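Local coordinates for protein phosphoglycerate kinase (PDB 4NG4) that catalyses the reversible transfer of a phosphoryl group between 1,3-bisphosphoglycerate and ADP, giving 3-phosphoglycerate and ATP in glycolysis, at residues L267-L279 and N296-Y310. Residues are numbered along the deposited sequence; the frame is centred on the assembly and turned at random.
Sequences LPLPVDVIVADEL and NESIFDVGPNTSATY
Strand 272-276 pairs antiparallel with strand 298-300, the short axes 4.9 Å apart and turned 118° between their N-to-C directions. Phe300 N donates to Ile274 O at 3.1 Å, almost straight (168°), and Ser298 N to Ala276 O. After the chain corner at Asp301, Gly303 N still bonds to Asp272 O, from above the carbonyl plane.

Asp272 then receives the start of helix 304-316. Its carboxylate suits a place where backbone N-H groups lack acceptors within the helix: OD2 takes Asn305 N through its syn lone pair at 2.8 Å, while OD1 accepts both Thr306 N and, at 2.6 Å, Thr306 OG1. A chi1 of 57° tucks CG in over the backbone and swings the carboxylate onto the helix start. These donors, and probably the helix dipole, would stabilise its negative charge. Gly303, having no side chain, brings its backbone close against Asp272.

The branched side chains of Val273 and Ile299 cross at about a right angle, beta-branched residues well matched to extended backbone; Val275 and Ile299 share one face of the strand pair. Phe300 offers a flat apolar surface: Leu279 CD1, from past the end of strand 272-276, sits over the ring centre in a CH-pi contact, 4.2 Å from the centroid, and Ala276 CB meets the ring edge at CE2 (3.7 Å).

Strand 272-276 is the central strand of a three-stranded antiparallel sheet, flanked by 286-289 and 298-300, with Lys288 salt-bridged to Glu297. Asp301, bonded to Gly337, helps form the magnesium site, Ile299 lines the ADP pocket, and helix 227-235 packs on Pro270 and Ile299.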
loop_
_atom_site.group_PDB
_atom_site.type_symbol
_atom_site.label_atom_id
_atom_site.label_comp_id
_atom_site.label_asym_id
_atom_site.label_seq_id
_atom_site.Cartn_x
_atom_site.Cartn_y
_atom_site.Cartn_z
ATOM N N LEU A 267 11.671 -20.400 7.363
ATOM C CA LEU A 267 11.882 -19.077 7.875
ATOM C C LEU A 267 13.394 -18.884 8.051
ATOM O O LEU A 267 13.891 -18.753 9.168
ATOM C CB LEU A 267 11.116 -18.946 9.188
ATOM C CG LEU A 267 10.754 -17.562 9.682
ATOM C CD1 LEU A 267 9.913 -17.682 10.942
ATOM C CD2 LEU A 267 11.979 -16.741 9.957
ATOM N N PRO A 268 14.133 -18.853 6.931
ATOM C CA PRO A 268 15.588 -18.748 6.983
ATOM C C PRO A 268 16.009 -17.384 7.417
ATOM O O PRO A 268 15.596 -16.414 6.824
ATOM C CB PRO A 268 16.003 -18.957 5.525
ATOM C CG PRO A 268 14.885 -18.373 4.742
ATOM C CD PRO A 268 13.628 -18.675 5.554
ATOM N N LEU A 269 16.814 -17.315 8.458
ATOM C CA LEU A 269 17.348 -16.046 8.931
ATOM C C LEU A 269 18.692 -15.799 8.267
ATOM O O LEU A 269 19.262 -16.710 7.704
ATOM C CB LEU A 269 17.504 -16.086 10.446
ATOM C CG LEU A 269 16.279 -15.768 11.305
ATOM C CD1 LEU A 269 14.984 -16.248 10.683
ATOM C CD2 LEU A 269 16.506 -16.373 12.677
ATOM N N PRO A 270 19.201 -14.558 8.327
ATOM C CA PRO A 270 20.542 -14.267 7.791
ATOM C C PRO A 270 21.599 -15.141 8.425
ATOM O O PRO A 270 21.687 -15.160 9.657
ATOM C CB PRO A 270 20.770 -12.802 8.188
ATOM C CG PRO A 270 19.390 -12.216 8.305
ATOM C CD PRO A 270 18.509 -13.339 8.793
ATOM N N VAL A 271 22.379 -15.862 7.610
ATOM C CA VAL A 271 23.542 -16.616 8.128
ATOM C C VAL A 271 24.844 -15.803 7.992
ATOM O O VAL A 271 25.765 -15.957 8.797
ATOM C CB VAL A 271 23.699 -18.007 7.483
ATOM C CG1 VAL A 271 22.366 -18.709 7.393
ATOM C CG2 VAL A 271 24.316 -17.887 6.117
ATOM N N ASP A 272 24.915 -14.940 6.980
ATOM C CA ASP A 272 26.010 -13.972 6.853
ATOM C C ASP A 272 25.480 -12.547 6.621
ATOM O O ASP A 272 24.418 -12.371 6.029
ATOM C CB ASP A 272 27.018 -14.395 5.759
ATOM C CG ASP A 272 26.386 -14.591 4.371
ATOM O OD1 ASP A 272 25.162 -14.415 4.193
ATOM O OD2 ASP A 272 27.147 -14.926 3.441
ATOM N N VAL A 273 26.226 -11.549 7.101
ATOM C CA VAL A 273 25.809 -10.131 7.080
ATOM C C VAL A 273 26.987 -9.210 6.777
ATOM O O VAL A 273 28.138 -9.614 6.907
ATOM C CB VAL A 273 25.238 -9.690 8.458
ATOM C CG1 VAL A 273 23.902 -10.361 8.746
ATOM C CG2 VAL A 273 26.229 -9.986 9.564
ATOM N N ILE A 274 26.723 -7.972 6.378
ATOM C CA ILE A 274 27.822 -7.022 6.263
ATOM C C ILE A 274 27.724 -5.955 7.331
ATOM O O ILE A 274 26.697 -5.303 7.489
ATOM C CB ILE A 274 27.942 -6.381 4.877
ATOM C CG1 ILE A 274 29.201 -5.516 4.804
ATOM C CG2 ILE A 274 26.763 -5.516 4.586
ATOM C CD1 ILE A 274 29.883 -5.545 3.424
ATOM N N VAL A 275 28.822 -5.787 8.054
ATOM C CA VAL A 275 28.861 -4.948 9.235
ATOM C C VAL A 275 29.889 -3.848 9.077
ATOM O O VAL A 275 30.832 -3.969 8.311
ATOM C CB VAL A 275 29.188 -5.773 10.523
ATOM C CG1 VAL A 275 28.292 -6.985 10.635
ATOM C CG2 VAL A 275 30.632 -6.225 10.549
ATOM N N ALA A 276 29.674 -2.766 9.806
ATOM C CA ALA A 276 30.599 -1.651 9.877
ATOM C C ALA A 276 30.415 -1.049 11.255
ATOM O O ALA A 276 29.433 -1.352 11.936
ATOM C CB ALA A 276 30.291 -0.631 8.807
ATOM N N ASP A 277 31.352 -0.204 11.670
ATOM C CA ASP A 277 31.270 0.424 12.984
ATOM C C ASP A 277 30.756 1.872 12.924
ATOM O O ASP A 277 30.763 2.582 13.935
ATOM C CB ASP A 277 32.612 0.313 13.725
ATOM C CG ASP A 277 33.641 1.329 13.266
ATOM O OD1 ASP A 277 33.518 1.846 12.128
ATOM O OD2 ASP A 277 34.581 1.599 14.060
ATOM N N GLU A 278 30.315 2.296 11.736
ATOM C CA GLU A 278 29.649 3.589 11.540
ATOM C C GLU A 278 28.913 3.515 10.208
ATOM O O GLU A 278 29.434 2.923 9.267
ATOM C CB GLU A 278 30.662 4.761 11.578
ATOM C CG GLU A 278 31.415 5.046 10.268
ATOM C CD GLU A 278 32.574 6.018 10.429
ATOM O OE1 GLU A 278 33.039 6.206 11.576
ATOM O OE2 GLU A 278 33.024 6.584 9.396
ATOM N N LEU A 279 27.713 4.087 10.129
ATOM C CA LEU A 279 26.897 3.995 8.920
ATOM C C LEU A 279 27.146 5.139 7.946
ATOM O O LEU A 279 26.562 6.217 8.079
ATOM C CB LEU A 279 25.411 3.940 9.290
ATOM C CG LEU A 279 24.375 3.854 8.148
ATOM C CD1 LEU A 279 24.755 2.826 7.057
ATOM C CD2 LEU A 279 23.007 3.519 8.734
ATOM N N ASN A 296 30.698 -3.666 19.030
ATOM C CA ASN A 296 30.331 -2.340 18.508
ATOM C C ASN A 296 30.387 -2.267 16.997
ATOM O O ASN A 296 30.920 -1.319 16.431
ATOM C CB ASN A 296 31.138 -1.205 19.165
ATOM C CG ASN A 296 32.614 -1.350 18.970
ATOM O OD1 ASN A 296 33.097 -2.399 18.550
ATOM N ND2 ASN A 296 33.353 -0.292 19.280
ATOM N N GLU A 297 29.818 -3.299 16.381
ATOM C CA GLU A 297 29.471 -3.319 14.971
ATOM C C GLU A 297 27.958 -3.420 14.865
ATOM O O GLU A 297 27.288 -3.746 15.837
ATOM C CB GLU A 297 30.069 -4.539 14.291
ATOM C CG GLU A 297 31.559 -4.618 14.334
ATOM C CD GLU A 297 32.084 -5.829 13.575
ATOM O OE1 GLU A 297 31.867 -6.991 14.026
ATOM O OE2 GLU A 297 32.716 -5.604 12.527
ATOM N N SER A 298 27.423 -3.154 13.678
ATOM C CA SER A 298 25.986 -3.258 13.448
ATOM C C SER A 298 25.768 -3.907 12.095
ATOM O O SER A 298 26.570 -3.718 11.176
ATOM C CB SER A 298 25.332 -1.868 13.455
ATOM O OG SER A 298 25.850 -1.027 14.466
ATOM N N ILE A 299 24.679 -4.656 11.969
ATOM C CA ILE A 299 24.333 -5.300 10.705
ATOM C C ILE A 299 23.554 -4.342 9.809
ATOM O O ILE A 299 22.491 -3.874 10.186
ATOM C CB ILE A 299 23.493 -6.557 10.936
ATOM C CG1 ILE A 299 24.300 -7.580 11.767
ATOM C CG2 ILE A 299 23.066 -7.164 9.597
ATOM C CD1 ILE A 299 23.506 -8.823 12.175
ATOM N N PHE A 300 24.090 -4.060 8.620
ATOM C CA PHE A 300 23.442 -3.180 7.645
ATOM C C PHE A 300 22.974 -3.878 6.359
ATOM O O PHE A 300 22.304 -3.274 5.520
ATOM C CB PHE A 300 24.392 -2.051 7.270
ATOM C CG PHE A 300 24.884 -1.241 8.448
ATOM C CD1 PHE A 300 23.999 -0.729 9.374
ATOM C CD2 PHE A 300 26.228 -0.980 8.610
ATOM C CE1 PHE A 300 24.445 0.028 10.436
ATOM C CE2 PHE A 300 26.677 -0.229 9.663
ATOM C CZ PHE A 300 25.779 0.278 10.582
ATOM N N ASP A 301 23.329 -5.141 6.187
ATOM C CA ASP A 301 22.935 -5.873 4.986
ATOM C C ASP A 301 23.138 -7.353 5.210
ATOM O O ASP A 301 23.861 -7.751 6.113
ATOM C CB ASP A 301 23.761 -5.424 3.757
ATOM C CG ASP A 301 22.978 -5.504 2.434
ATOM O OD1 ASP A 301 21.761 -5.836 2.438
ATOM O OD2 ASP A 301 23.601 -5.232 1.370
ATOM N N VAL A 302 22.478 -8.159 4.389
ATOM C CA VAL A 302 22.748 -9.586 4.325
ATOM C C VAL A 302 24.028 -9.807 3.553
ATOM O O VAL A 302 24.504 -8.926 2.837
ATOM C CB VAL A 302 21.641 -10.352 3.578
ATOM C CG1 VAL A 302 20.295 -10.206 4.291
ATOM C CG2 VAL A 302 21.559 -9.870 2.122
ATOM N N GLY A 303 24.572 -11.006 3.693
ATOM C CA GLY A 303 25.764 -11.421 2.955
ATOM C C GLY A 303 25.421 -12.248 1.727
ATOM O O GLY A 303 24.243 -12.474 1.438
ATOM N N PRO A 304 26.451 -12.717 1.001
ATOM C CA PRO A 304 26.225 -13.459 -0.229
ATOM C C PRO A 304 25.510 -14.806 -0.015
ATOM O O PRO A 304 24.620 -15.150 -0.798
ATOM C CB PRO A 304 27.645 -13.645 -0.779
ATOM C CG PRO A 304 28.508 -13.600 0.398
ATOM C CD PRO A 304 27.889 -12.603 1.310
ATOM N N ASN A 305 25.885 -15.547 1.033
ATOM C CA ASN A 305 25.262 -16.854 1.349
ATOM C C ASN A 305 23.784 -16.709 1.616
ATOM O O ASN A 305 22.977 -17.495 1.115
ATOM C CB ASN A 305 25.907 -17.523 2.570
ATOM C CG ASN A 305 25.559 -19.000 2.683
ATOM O OD1 ASN A 305 24.613 -19.383 3.363
ATOM N ND2 ASN A 305 26.327 -19.832 2.011
ATOM N N THR A 306 23.440 -15.690 2.395
ATOM C CA THR A 306 22.051 -15.378 2.679
ATOM C C THR A 306 21.317 -14.980 1.408
ATOM O O THR A 306 20.323 -15.608 1.054
ATOM C CB THR A 306 21.915 -14.249 3.724
ATOM O OG1 THR A 306 22.672 -14.563 4.901
ATOM C CG2 THR A 306 20.442 -14.048 4.097
ATOM N N SER A 307 21.806 -13.976 0.687
ATOM C CA SER A 307 21.057 -13.516 -0.489
ATOM C C SER A 307 21.094 -14.507 -1.658
ATOM O O SER A 307 20.476 -14.260 -2.676
ATOM C CB SER A 307 21.453 -12.091 -0.923
ATOM O OG SER A 307 22.838 -11.942 -1.078
ATOM N N ALA A 308 21.807 -15.623 -1.506
ATOM C CA ALA A 308 21.714 -16.741 -2.444
ATOM C C ALA A 308 20.574 -17.685 -2.026
ATOM O O ALA A 308 19.819 -18.202 -2.867
ATOM C CB ALA A 308 23.029 -17.478 -2.495
ATOM N N THR A 309 20.456 -17.910 -0.721
ATOM C CA THR A 309 19.282 -18.577 -0.172
ATOM C C THR A 309 17.997 -17.859 -0.615
ATOM O O THR A 309 17.060 -18.495 -1.128
ATOM C CB THR A 309 19.364 -18.647 1.354
ATOM O OG1 THR A 309 20.342 -19.634 1.708
ATOM C CG2 THR A 309 18.004 -18.992 1.975
ATOM N N TYR A 310 17.957 -16.540 -0.449
ATOM C CA TYR A 310 16.792 -15.782 -0.915
ATOM C C TYR A 310 16.616 -15.936 -2.430
ATOM O O TYR A 310 15.505 -16.134 -2.915
ATOM C CB TYR A 310 16.893 -14.291 -0.579
ATOM C CG TYR A 310 17.025 -13.937 0.887
ATOM C CD1 TYR A 310 16.803 -14.874 1.905
ATOM C CD2 TYR A 310 17.350 -12.638 1.264
ATOM C CE1 TYR A 310 16.933 -14.516 3.259
ATOM C CE2 TYR A 310 17.468 -12.283 2.611
ATOM C CZ TYR A 310 17.255 -13.219 3.590
ATOM O OH TYR A 310 17.370 -12.838 4.894
#